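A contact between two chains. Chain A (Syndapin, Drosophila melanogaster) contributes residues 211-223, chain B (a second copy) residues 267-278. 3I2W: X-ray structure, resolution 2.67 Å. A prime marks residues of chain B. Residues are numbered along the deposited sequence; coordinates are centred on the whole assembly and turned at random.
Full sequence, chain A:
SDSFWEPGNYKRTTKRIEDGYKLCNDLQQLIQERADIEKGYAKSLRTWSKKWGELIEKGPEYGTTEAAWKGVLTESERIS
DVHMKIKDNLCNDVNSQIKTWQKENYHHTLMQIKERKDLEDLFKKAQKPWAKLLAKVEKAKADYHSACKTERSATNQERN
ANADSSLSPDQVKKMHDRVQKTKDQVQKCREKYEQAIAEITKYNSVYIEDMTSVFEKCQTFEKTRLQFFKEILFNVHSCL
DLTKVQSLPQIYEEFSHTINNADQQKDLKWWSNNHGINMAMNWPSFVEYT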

# COMPACT_ATOMS: atom_id res chain seq x y z
N MSE A 211 2.03 -56.23 7.15
CA MSE A 211 1.89 -55.02 6.40
C MSE A 211 0.84 -54.14 7.13
O MSE A 211 1.02 -52.93 7.30
CB MSE A 211 1.51 -55.31 4.98
CG MSE A 211 2.56 -56.14 4.27
SE MSE A 211 4.20 -55.45 3.92
CE MSE A 211 3.87 -54.55 2.44
N THR A 212 -0.24 -54.75 7.63
CA THR A 212 -1.23 -53.93 8.29
C THR A 212 -0.54 -53.20 9.42
O THR A 212 -0.75 -52.05 9.64
CB THR A 212 -2.41 -54.75 8.78
OG1 THR A 212 -3.20 -55.06 7.66
CG2 THR A 212 -3.29 -53.98 9.70
N SER A 213 0.33 -53.87 10.13
CA SER A 213 0.82 -53.21 11.29
C SER A 213 1.76 -52.03 10.92
O SER A 213 1.70 -50.95 11.51
CB SER A 213 1.47 -54.21 12.19
OG SER A 213 2.35 -53.47 12.98
N VAL A 214 2.60 -52.22 9.94
CA VAL A 214 3.51 -51.18 9.53
C VAL A 214 2.77 -49.99 8.91
O VAL A 214 3.17 -48.84 9.09
CB VAL A 214 4.55 -51.74 8.54
CG1 VAL A 214 5.40 -50.67 8.00
CG2 VAL A 214 5.44 -52.78 9.26
N PHE A 215 1.69 -50.27 8.18
CA PHE A 215 1.01 -49.25 7.46
C PHE A 215 0.34 -48.40 8.51
O PHE A 215 0.27 -47.18 8.39
CB PHE A 215 -0.04 -49.85 6.57
CG PHE A 215 -0.89 -48.84 5.87
CD1 PHE A 215 -0.43 -48.18 4.74
CD2 PHE A 215 -2.15 -48.53 6.34
CE1 PHE A 215 -1.23 -47.20 4.08
CE2 PHE A 215 -2.98 -47.56 5.68
CZ PHE A 215 -2.51 -46.91 4.55
N GLU A 216 -0.11 -49.01 9.59
CA GLU A 216 -0.71 -48.21 10.59
C GLU A 216 0.33 -47.27 11.21
O GLU A 216 0.02 -46.19 11.64
CB GLU A 216 -1.45 -49.08 11.62
CG GLU A 216 -2.69 -49.79 11.05
CD GLU A 216 -3.70 -48.82 10.36
OE1 GLU A 216 -4.48 -49.22 9.44
OE2 GLU A 216 -3.70 -47.62 10.74
N LYS A 217 1.57 -47.63 11.27
CA LYS A 217 2.49 -46.71 11.87
C LYS A 217 2.65 -45.48 10.98
O LYS A 217 2.62 -44.35 11.44
CB LYS A 217 3.80 -47.43 12.13
CG LYS A 217 3.90 -48.01 13.50
CD LYS A 217 4.84 -49.17 13.52
CE LYS A 217 4.54 -50.05 14.69
NZ LYS A 217 5.69 -50.94 14.87
N CYS A 218 2.82 -45.71 9.69
CA CYS A 218 2.66 -44.68 8.68
C CYS A 218 1.38 -43.84 8.77
O CYS A 218 1.42 -42.65 8.50
CB CYS A 218 2.70 -45.33 7.32
SG CYS A 218 4.23 -46.30 7.15
N GLN A 219 0.25 -44.42 9.08
CA GLN A 219 -0.89 -43.58 9.15
C GLN A 219 -0.87 -42.73 10.42
O GLN A 219 -1.22 -41.55 10.37
CB GLN A 219 -2.17 -44.37 9.03
CG GLN A 219 -2.30 -45.07 7.70
CD GLN A 219 -3.04 -44.29 6.68
OE1 GLN A 219 -4.24 -44.47 6.54
NE2 GLN A 219 -2.34 -43.44 5.93
N THR A 220 -0.44 -43.29 11.54
CA THR A 220 -0.41 -42.58 12.82
C THR A 220 0.50 -41.37 12.80
O THR A 220 0.20 -40.30 13.39
CB THR A 220 0.10 -43.46 13.90
OG1 THR A 220 -0.89 -44.43 14.21
CG2 THR A 220 0.39 -42.63 15.12
N PHE A 221 1.62 -41.55 12.09
CA PHE A 221 2.56 -40.50 12.00
C PHE A 221 1.95 -39.48 11.08
O PHE A 221 1.84 -38.34 11.47
CB PHE A 221 3.87 -41.04 11.48
CG PHE A 221 4.94 -40.01 11.40
CD1 PHE A 221 5.32 -39.29 12.51
CD2 PHE A 221 5.59 -39.76 10.19
CE1 PHE A 221 6.32 -38.35 12.41
CE2 PHE A 221 6.57 -38.84 10.10
CZ PHE A 221 6.93 -38.14 11.20
N GLU A 222 1.48 -39.87 9.90
CA GLU A 222 0.94 -38.90 8.96
C GLU A 222 -0.15 -38.07 9.58
O GLU A 222 -0.27 -36.88 9.32
CB GLU A 222 0.36 -39.57 7.76
CG GLU A 222 -0.40 -38.63 6.87
CD GLU A 222 0.51 -37.73 6.04
OE1 GLU A 222 0.02 -37.18 5.01
OE2 GLU A 222 1.71 -37.58 6.42
N LYS A 223 -0.94 -38.71 10.43
CA LYS A 223 -2.00 -38.03 11.14
C LYS A 223 -1.46 -36.89 11.97
O LYS A 223 -2.09 -35.90 12.11
CB LYS A 223 -2.68 -39.04 12.05
CG LYS A 223 -3.68 -38.44 12.96
CD LYS A 223 -4.34 -39.47 13.80
CE LYS A 223 -5.71 -38.93 14.12
NZ LYS A 223 -6.22 -39.52 15.38
N ASP B 267 -9.08 -37.77 5.19
CA ASP B 267 -7.88 -37.82 4.36
C ASP B 267 -7.12 -39.12 4.44
O ASP B 267 -6.74 -39.69 3.39
CB ASP B 267 -6.97 -36.62 4.62
CG ASP B 267 -7.59 -35.34 4.14
OD1 ASP B 267 -8.65 -35.38 3.41
OD2 ASP B 267 -7.04 -34.28 4.52
N LEU B 268 -6.92 -39.60 5.65
CA LEU B 268 -6.23 -40.84 5.80
C LEU B 268 -6.97 -42.01 5.20
O LEU B 268 -6.33 -42.88 4.63
CB LEU B 268 -5.90 -41.14 7.25
CG LEU B 268 -4.81 -40.29 7.89
CD1 LEU B 268 -4.77 -40.73 9.26
CD2 LEU B 268 -3.49 -40.53 7.24
N LYS B 269 -8.28 -42.06 5.34
CA LYS B 269 -8.99 -43.22 4.86
C LYS B 269 -8.85 -43.26 3.38
O LYS B 269 -8.61 -44.30 2.80
CB LYS B 269 -10.43 -43.18 5.26
CG LYS B 269 -10.65 -43.75 6.69
CD LYS B 269 -12.07 -43.58 7.15
CE LYS B 269 -13.00 -44.61 6.54
NZ LYS B 269 -14.36 -44.57 7.25
N TRP B 270 -8.92 -42.10 2.76
CA TRP B 270 -8.83 -41.98 1.34
C TRP B 270 -7.48 -42.51 0.95
O TRP B 270 -7.32 -43.04 -0.14
CB TRP B 270 -8.95 -40.50 0.92
CG TRP B 270 -8.80 -40.30 -0.64
CD1 TRP B 270 -9.81 -40.35 -1.60
CD2 TRP B 270 -7.59 -40.09 -1.37
NE1 TRP B 270 -9.30 -40.17 -2.87
CE2 TRP B 270 -7.94 -39.99 -2.75
CE3 TRP B 270 -6.24 -39.99 -1.01
CZ2 TRP B 270 -7.00 -39.82 -3.74
CZ3 TRP B 270 -5.31 -39.78 -2.00
CH2 TRP B 270 -5.71 -39.70 -3.36
N TRP B 271 -6.49 -42.34 1.81
CA TRP B 271 -5.11 -42.65 1.39
C TRP B 271 -4.91 -44.15 1.30
O TRP B 271 -4.28 -44.62 0.37
CB TRP B 271 -4.07 -42.05 2.31
CG TRP B 271 -2.68 -42.48 1.94
CD1 TRP B 271 -2.02 -43.55 2.42
CD2 TRP B 271 -1.79 -41.84 1.01
NE1 TRP B 271 -0.79 -43.63 1.84
CE2 TRP B 271 -0.62 -42.58 0.99
CE3 TRP B 271 -1.87 -40.69 0.22
CZ2 TRP B 271 0.46 -42.22 0.20
CZ3 TRP B 271 -0.79 -40.34 -0.58
CH2 TRP B 271 0.33 -41.11 -0.60
N SER B 272 -5.46 -44.85 2.29
CA SER B 272 -5.50 -46.25 2.33
C SER B 272 -6.25 -46.74 1.14
O SER B 272 -5.88 -47.78 0.59
CB SER B 272 -6.24 -46.72 3.56
OG SER B 272 -6.33 -48.14 3.52
N ASN B 273 -7.31 -46.04 0.74
CA ASN B 273 -8.14 -46.56 -0.34
C ASN B 273 -7.41 -46.60 -1.61
O ASN B 273 -7.60 -47.54 -2.38
CB ASN B 273 -9.44 -45.81 -0.52
CG ASN B 273 -10.31 -46.00 0.63
OD1 ASN B 273 -10.09 -46.95 1.41
ND2 ASN B 273 -11.24 -45.08 0.85
N ASN B 274 -6.55 -45.60 -1.78
CA ASN B 274 -5.82 -45.44 -3.03
C ASN B 274 -4.42 -45.87 -2.98
O ASN B 274 -3.85 -46.03 -4.03
CB ASN B 274 -5.78 -43.98 -3.45
CG ASN B 274 -7.12 -43.46 -3.84
OD1 ASN B 274 -7.83 -42.91 -3.01
ND2 ASN B 274 -7.48 -43.63 -5.09
N HIS B 275 -3.83 -46.00 -1.81
CA HIS B 275 -2.43 -46.29 -1.79
C HIS B 275 -2.02 -47.28 -0.80
O HIS B 275 -0.83 -47.54 -0.73
CB HIS B 275 -1.56 -45.04 -1.52
CG HIS B 275 -1.70 -44.00 -2.56
ND1 HIS B 275 -1.18 -44.13 -3.82
CD2 HIS B 275 -2.39 -42.83 -2.55
CE1 HIS B 275 -1.51 -43.07 -4.54
NE2 HIS B 275 -2.25 -42.27 -3.79
N GLY B 276 -2.93 -47.84 -0.03
CA GLY B 276 -2.52 -48.62 1.16
C GLY B 276 -3.39 -49.81 1.31
O GLY B 276 -3.88 -50.34 0.33
N ILE B 277 -3.65 -50.22 2.54
CA ILE B 277 -4.30 -51.53 2.73
C ILE B 277 -5.71 -51.71 2.23
O ILE B 277 -6.10 -52.82 1.97
CB ILE B 277 -4.24 -51.98 4.14
CG1 ILE B 277 -4.91 -50.98 5.05
CG2 ILE B 277 -2.77 -52.20 4.56
CD1 ILE B 277 -4.92 -51.47 6.54
N ASN B 278 -6.51 -50.67 2.06
CA ASN B 278 -7.82 -50.97 1.56
C ASN B 278 -7.86 -51.03 0.04
O ASN B 278 -8.82 -50.57 -0.58
CB ASN B 278 -8.85 -50.04 2.16
CG ASN B 278 -10.28 -50.57 2.00
OD1 ASN B 278 -10.52 -51.74 2.19
ND2 ASN B 278 -11.24 -49.69 1.68

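Residues 211-223 of chain A are helical throughout, within a longer helix. Chain B supplies the last turns of a helix that starts before Asp267′, and then a short loop. The two helices run roughly antiparallel, with 146° between their N-to-C directions. Their axes come no closer than 10.9 Å, so side chains fill the space between them. The register follows from this direction. Gln219 lies opposite Leu268′, with 6.9 Å between their CA atoms. Phe215 pairs with Gly276′ (CA to CA 7.2 Å) and Thr212 with Ile277′ (CA to CA 6.8 Å).

The contact buries 465 Å², counting both sides. It is mainly a packing contact, and no clear hydrogen bond crosses it. On chain A, Phe215, Gln219 and Glu222 all point toward chain B, spaced three or four residues apart along one side of the helix.

Phe215 is central. Its chi1 is t, and its ring reaches the end of the chain B helix and the loop that follows. Ring atom CE1 lies 3.5 Å from CA of Gly276′. Glycine suits this position closely: an ideal CB here would sit 2.2 Å from CE1 of Phe215, a clash. The backbone N of Ile277′ lies over one face of the phenylalanine ring. At the ring edge, CZ of Phe215 is 4.0 Å from CD1 of Trp271′, an edge contact for the tryptophan as well. CZ of Phe215 is also 3.8 Å from CA of Ser272′, where the small serine leaves room for the ring.

Ile277′ extends the apolar surface. Its CG1 packs 3.9 Å from CD2 of Phe215. Its CD1 reaches OE1 of Glu216 at 3.7 Å and OG1 of Thr212 at 4.1 Å. The threonine hydroxyl is hydrogen-bonded elsewhere in the structure, so it is satisfied beside this methyl group.

Leu268′ has the largest covered area of any residue here. Its CD2 lies 3.6 Å from CG of Glu222, and its CD1 3.9 Å from CB of Lys223. Both contacts use the aliphatic parts of charged side chains. The lysine chain then leads away.

Gln219 fills the space between Leu268′ and Trp271′. Its side-chain amide is probably turned over in the model, so the polar role of this group remains open.

The loop of chain B is braced from within. N of Asn278′ donates to OG of Ser272′ at 2.9 Å, and ND2 of Asn278′ to OD1 of Asn273′ at 3.0 Å. These bonds tie the residue after Ile277′ back to the helix.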